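Local coordinates for serine protease inhibitor (Schistosoma haematobium, PDB 3STO), which probably inhibits serine proteases, as a member of the serpin family from a parasitic blood fluke, at residues Q199-D211 against R218-V230. Numbering follows the deposited sequence.
Sequences QSPFEPHYTRKED and RQITVDMMTQEGV
Arg208 and Met224 form an antiparallel hydrogen-bonded pair, with Met224 N to Arg208 O at 2.7 Å, and Glu210 with Val222 repeats it through Val222 N to Glu210 O at 3.0 Å. These bonds make the strand beginning at Arg208 one arm of a beta hairpin with strand 218-236, whose other edge bonds Asp223 and Met225 to strand 287-305; following strand 186-197 in the chain, it fits the s4C-s3C hairpin of serpin sheet C. A 3-10 turn at 204-206 precedes Arg208. Thr226 OG1 donates to Tyr206 O at 2.8 Å, from above the carbonyl plane. One water bridges Glu203 O and Thr207 OG1, which also bonds Glu350, to Thr226 N; a second links Glu203 N to Thr226 O. Gln227 NE2 reaches back to Ser200 O at 3.1 Å, nearly straight at the hydrogen (166°), while Lys246 binds both that oxygen and Gln227 OE1.

The packing centres on the buried Phe202 ring, which Lys246 meets in a cation-pi contact. Its plane lies 8° from the Gln227 amide, stacked on one face; against the opposite face Met225, modelled as selenomethionine, places CB, 3.9 Å from the ring centroid in a CH-pi contact, and SE, in an oblique Met-aromatic contact. A bend at chi3 (-61°) brings Met225 CE to 3.5 Å from Phe202 CE1.

Lys209 NZ meets the syn lone pair of Asp223 OD1 at 2.6 Å, the side chains side by side and pointing the same way. On the face of Met224, Arg208 grips Glu210 OE1 side-on through NE and NH2, with Thr226 CG2 over its guanidinium. Arg294 pairs with Glu210 OE2, so both carboxylate oxygens face cations, probably favouring ionisation. Beyond Arg208-Met224, side-chain and water bonds thus replace backbone pairing between the segments, with Phe202 held between Gln227 and Met225.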
loop_
_atom_site.group_PDB
_atom_site.type_symbol
_atom_site.label_atom_id
_atom_site.label_comp_id
_atom_site.label_asym_id
_atom_site.label_seq_id
_atom_site.Cartn_x
_atom_site.Cartn_y
_atom_site.Cartn_z
ATOM N N GLN A 199 -4.359 14.783 -13.458
ATOM C CA GLN A 199 -5.418 15.584 -14.036
ATOM C C GLN A 199 -4.782 16.812 -14.750
ATOM O O GLN A 199 -5.185 17.173 -15.855
ATOM C CB GLN A 199 -6.435 15.970 -12.949
ATOM C CG GLN A 199 -7.734 16.536 -13.474
ATOM C CD GLN A 199 -7.546 17.959 -14.028
ATOM O OE1 GLN A 199 -6.831 18.766 -13.449
ATOM N NE2 GLN A 199 -8.176 18.249 -15.157
ATOM N N SER A 200 -3.770 17.416 -14.118
ATOM C CA SER A 200 -2.965 18.490 -14.723
ATOM C C SER A 200 -1.430 18.256 -14.634
ATOM O O SER A 200 -0.789 18.566 -13.632
ATOM C CB SER A 200 -3.335 19.824 -14.092
ATOM O OG SER A 200 -2.466 20.791 -14.593
ATOM N N PRO A 201 -0.837 17.720 -15.699
ATOM C CA PRO A 201 0.548 17.255 -15.702
ATOM C C PRO A 201 1.531 18.397 -15.688
ATOM O O PRO A 201 1.175 19.499 -16.077
ATOM C CB PRO A 201 0.662 16.505 -17.048
ATOM C CG PRO A 201 -0.703 16.451 -17.585
ATOM C CD PRO A 201 -1.438 17.596 -17.031
ATOM N N PHE A 202 2.745 18.128 -15.229
ATOM C CA PHE A 202 3.810 19.117 -15.196
ATOM C C PHE A 202 4.356 19.196 -16.594
ATOM O O PHE A 202 4.333 18.209 -17.306
ATOM C CB PHE A 202 4.938 18.674 -14.255
ATOM C CG PHE A 202 4.553 18.627 -12.788
ATOM C CD1 PHE A 202 3.988 17.479 -12.237
ATOM C CD2 PHE A 202 4.777 19.729 -11.960
ATOM C CE1 PHE A 202 3.669 17.421 -10.890
ATOM C CE2 PHE A 202 4.455 19.696 -10.608
ATOM C CZ PHE A 202 3.888 18.512 -10.061
ATOM N N GLU A 203 4.822 20.376 -16.994
ATOM C CA GLU A 203 5.537 20.552 -18.252
ATOM C C GLU A 203 7.007 20.295 -17.950
ATOM O O GLU A 203 7.572 20.959 -17.093
ATOM C CB GLU A 203 5.341 21.996 -18.746
ATOM C CG GLU A 203 5.226 22.191 -20.280
ATOM C CD GLU A 203 6.239 21.382 -21.064
ATOM O OE1 GLU A 203 7.439 21.646 -20.925
ATOM O OE2 GLU A 203 5.844 20.462 -21.817
ATOM N N PRO A 204 7.617 19.311 -18.620
ATOM C CA PRO A 204 9.019 18.893 -18.452
ATOM C C PRO A 204 10.037 20.024 -18.650
ATOM O O PRO A 204 11.078 20.050 -17.977
ATOM C CB PRO A 204 9.216 17.869 -19.573
ATOM C CG PRO A 204 7.866 17.382 -19.875
ATOM C CD PRO A 204 6.940 18.537 -19.670
ATOM N N HIS A 205 9.759 20.930 -19.581
ATOM C CA HIS A 205 10.638 22.086 -19.796
ATOM C C HIS A 205 10.788 22.896 -18.537
ATOM O O HIS A 205 11.750 23.652 -18.410
ATOM C CB HIS A 205 10.151 22.991 -20.933
ATOM C CG HIS A 205 10.411 22.411 -22.291
ATOM N ND1 HIS A 205 9.456 22.365 -23.278
ATOM C CD2 HIS A 205 11.500 21.783 -22.789
ATOM C CE1 HIS A 205 9.955 21.761 -24.344
ATOM N NE2 HIS A 205 11.193 21.397 -24.072
ATOM N N TYR A 206 9.852 22.737 -17.603
ATOM C CA TYR A 206 9.947 23.464 -16.356
ATOM C C TYR A 206 10.593 22.642 -15.270
ATOM O O TYR A 206 10.703 23.073 -14.132
ATOM C CB TYR A 206 8.607 23.994 -15.925
ATOM C CG TYR A 206 7.967 24.810 -17.004
ATOM C CD1 TYR A 206 8.699 25.749 -17.709
ATOM C CD2 TYR A 206 6.630 24.634 -17.336
ATOM C CE1 TYR A 206 8.119 26.503 -18.716
ATOM C CE2 TYR A 206 6.039 25.380 -18.339
ATOM C CZ TYR A 206 6.789 26.316 -19.025
ATOM O OH TYR A 206 6.206 27.064 -20.019
ATOM N N THR A 207 11.062 21.467 -15.640
ATOM C CA THR A 207 11.730 20.617 -14.680
ATOM C C THR A 207 13.206 21.017 -14.685
ATOM O O THR A 207 13.804 21.160 -15.749
ATOM C CB THR A 207 11.551 19.106 -15.038
ATOM O OG1 THR A 207 10.153 18.785 -15.061
ATOM C CG2 THR A 207 12.311 18.192 -14.053
ATOM N N ARG A 208 13.785 21.192 -13.497
ATOM C CA ARG A 208 15.168 21.628 -13.401
ATOM C C ARG A 208 15.871 21.088 -12.130
ATOM O O ARG A 208 15.213 20.660 -11.174
ATOM C CB ARG A 208 15.236 23.177 -13.522
ATOM C CG ARG A 208 14.994 23.948 -12.216
ATOM C CD ARG A 208 13.619 23.767 -11.548
ATOM N NE ARG A 208 13.551 24.636 -10.365
ATOM C CZ ARG A 208 13.118 25.900 -10.375
ATOM N NH1 ARG A 208 12.649 26.415 -11.508
ATOM N NH2 ARG A 208 13.145 26.644 -9.258
ATOM N N LYS A 209 17.206 21.078 -12.141
ATOM C CA LYS A 209 17.981 20.603 -11.001
ATOM C C LYS A 209 17.853 21.561 -9.825
ATOM O O LYS A 209 17.962 22.761 -9.976
ATOM C CB LYS A 209 19.462 20.452 -11.365
ATOM C CG LYS A 209 19.737 19.675 -12.629
ATOM C CD LYS A 209 19.789 18.212 -12.396
ATOM C CE LYS A 209 19.801 17.537 -13.743
ATOM N NZ LYS A 209 19.372 16.100 -13.704
ATOM N N GLU A 210 17.640 21.023 -8.636
ATOM C CA GLU A 210 17.481 21.876 -7.476
ATOM C C GLU A 210 17.956 21.122 -6.232
ATOM O O GLU A 210 17.923 19.902 -6.198
ATOM C CB GLU A 210 16.016 22.317 -7.370
ATOM C CG GLU A 210 15.654 23.199 -6.168
ATOM C CD GLU A 210 14.408 24.052 -6.420
ATOM O OE1 GLU A 210 14.154 24.376 -7.603
ATOM O OE2 GLU A 210 13.695 24.406 -5.447
ATOM N N ASP A 211 18.409 21.844 -5.216
ATOM C CA ASP A 211 18.835 21.210 -3.979
ATOM C C ASP A 211 17.702 20.634 -3.152
ATOM O O ASP A 211 16.652 21.255 -3.010
ATOM C CB ASP A 211 19.659 22.181 -3.124
ATOM C CG ASP A 211 21.144 22.027 -3.366
ATOM O OD1 ASP A 211 21.524 21.452 -4.427
ATOM O OD2 ASP A 211 21.924 22.474 -2.497
ATOM N N ARG A 218 23.576 16.515 4.901
ATOM C CA ARG A 218 23.199 15.915 3.625
ATOM C C ARG A 218 22.278 16.775 2.748
ATOM O O ARG A 218 21.139 17.053 3.099
ATOM C CB ARG A 218 22.522 14.566 3.847
ATOM C CG ARG A 218 23.210 13.647 4.803
ATOM C CD ARG A 218 23.513 12.303 4.161
ATOM N NE ARG A 218 22.337 11.525 3.768
ATOM C CZ ARG A 218 21.402 11.070 4.609
ATOM N NH1 ARG A 218 21.461 11.355 5.912
ATOM N NH2 ARG A 218 20.386 10.343 4.139
ATOM N N GLN A 219 22.773 17.182 1.592
ATOM C CA GLN A 219 21.912 17.749 0.564
ATOM C C GLN A 219 22.123 16.992 -0.716
ATOM O O GLN A 219 23.197 16.479 -0.964
ATOM C CB GLN A 219 22.189 19.219 0.343
ATOM C CG GLN A 219 21.800 20.078 1.525
ATOM C CD GLN A 219 22.891 20.108 2.590
ATOM O OE1 GLN A 219 22.837 19.368 3.581
ATOM N NE2 GLN A 219 23.895 20.973 2.390
ATOM N N ILE A 220 21.080 16.864 -1.518
ATOM C CA ILE A 220 21.273 16.275 -2.833
ATOM C C ILE A 220 20.631 17.158 -3.897
ATOM O O ILE A 220 19.903 18.136 -3.622
ATOM C CB ILE A 220 20.719 14.854 -2.935
ATOM C CG1 ILE A 220 19.231 14.831 -2.567
ATOM C CG2 ILE A 220 21.514 13.904 -2.057
ATOM C CD1 ILE A 220 18.563 13.540 -2.927
ATOM N N THR A 221 20.940 16.803 -5.125
ATOM C CA THR A 221 20.389 17.469 -6.269
ATOM C C THR A 221 19.328 16.531 -6.823
ATOM O O THR A 221 19.565 15.342 -6.986
ATOM C CB THR A 221 21.503 17.755 -7.293
ATOM O OG1 THR A 221 22.215 18.938 -6.890
ATOM C CG2 THR A 221 20.937 17.939 -8.689
ATOM N N VAL A 222 18.145 17.073 -7.059
ATOM C CA VAL A 222 17.025 16.314 -7.567
ATOM C C VAL A 222 16.530 16.952 -8.854
ATOM O O VAL A 222 16.824 18.121 -9.132
ATOM C CB VAL A 222 15.852 16.241 -6.538
ATOM C CG1 VAL A 222 16.256 15.464 -5.311
ATOM C CG2 VAL A 222 15.361 17.642 -6.158
ATOM N N ASP A 223 15.787 16.191 -9.648
ATOM C CA ASP A 223 15.058 16.793 -10.746
ATOM C C ASP A 223 13.752 17.348 -10.198
ATOM O O ASP A 223 12.894 16.592 -9.771
ATOM C CB ASP A 223 14.829 15.794 -11.852
ATOM C CG ASP A 223 16.126 15.367 -12.532
ATOM O OD1 ASP A 223 16.903 16.244 -12.985
ATOM O OD2 ASP A 223 16.358 14.145 -12.626
HETATM N N MSE A 224 13.643 18.678 -10.164
HETATM C CA MSE A 224 12.527 19.360 -9.511
HETATM C C MSE A 224 11.453 19.781 -10.539
HETATM O O MSE A 224 11.708 20.574 -11.440
HETATM C CB MSE A 224 13.049 20.558 -8.705
HETATM C CG MSE A 224 12.037 21.245 -7.774
HETATM SE SE MSE A 224 11.594 20.151 -6.133
HETATM C CE MSE A 224 13.145 20.696 -5.001
HETATM N N MSE A 225 10.257 19.231 -10.404
HETATM C CA MSE A 225 9.132 19.604 -11.249
HETATM C C MSE A 225 8.483 20.807 -10.633
HETATM O O MSE A 225 8.509 20.998 -9.406
HETATM C CB MSE A 225 8.126 18.462 -11.377
HETATM C CG MSE A 225 8.795 17.121 -11.657
HETATM SE SE MSE A 225 7.502 15.670 -11.946
HETATM C CE MSE A 225 6.555 15.645 -10.207
ATOM N N THR A 226 7.934 21.648 -11.494
ATOM C CA THR A 226 7.408 22.924 -11.036
ATOM C C THR A 226 6.120 23.199 -11.787
ATOM O O THR A 226 5.987 22.837 -12.944
ATOM C CB THR A 226 8.427 24.106 -11.261
ATOM O OG1 THR A 226 8.687 24.211 -12.639
ATOM C CG2 THR A 226 9.785 23.845 -10.599
ATOM N N GLN A 227 5.178 23.841 -11.114
ATOM C CA GLN A 227 3.948 24.252 -11.742
ATOM C C GLN A 227 3.181 25.260 -10.873
ATOM O O GLN A 227 3.299 25.289 -9.626
ATOM C CB GLN A 227 3.123 23.009 -12.127
ATOM C CG GLN A 227 1.635 23.037 -11.844
ATOM C CD GLN A 227 1.000 21.634 -11.963
ATOM O OE1 GLN A 227 0.622 21.037 -10.958
ATOM N NE2 GLN A 227 0.890 21.115 -13.190
ATOM N N GLU A 228 2.445 26.145 -11.539
ATOM C CA GLU A 228 1.563 27.020 -10.802
ATOM C C GLU A 228 0.172 26.639 -11.212
ATOM O O GLU A 228 -0.087 26.383 -12.380
ATOM C CB GLU A 228 1.861 28.471 -11.085
ATOM C CG GLU A 228 3.342 28.783 -11.174
ATOM C CD GLU A 228 3.618 29.921 -12.156
ATOM O OE1 GLU A 228 3.291 31.091 -11.820
ATOM O OE2 GLU A 228 4.139 29.637 -13.268
ATOM N N GLY A 229 -0.716 26.552 -10.242
ATOM C CA GLY A 229 -1.997 25.936 -10.489
ATOM C C GLY A 229 -2.989 26.060 -9.359
ATOM O O GLY A 229 -2.677 26.533 -8.265
ATOM N N VAL A 230 -4.214 25.656 -9.653
ATOM C CA VAL A 230 -5.253 25.682 -8.667
ATOM C C VAL A 230 -5.210 24.317 -8.027
ATOM O O VAL A 230 -5.129 23.304 -8.721
ATOM C CB VAL A 230 -6.615 25.935 -9.326
ATOM C CG1 VAL A 230 -7.744 25.800 -8.309
ATOM C CG2 VAL A 230 -6.609 27.313 -9.907
HETATM O O HOH W 1 7.969 20.583 -14.233
HETATM O O HOH W 2 4.253 22.355 -15.195
#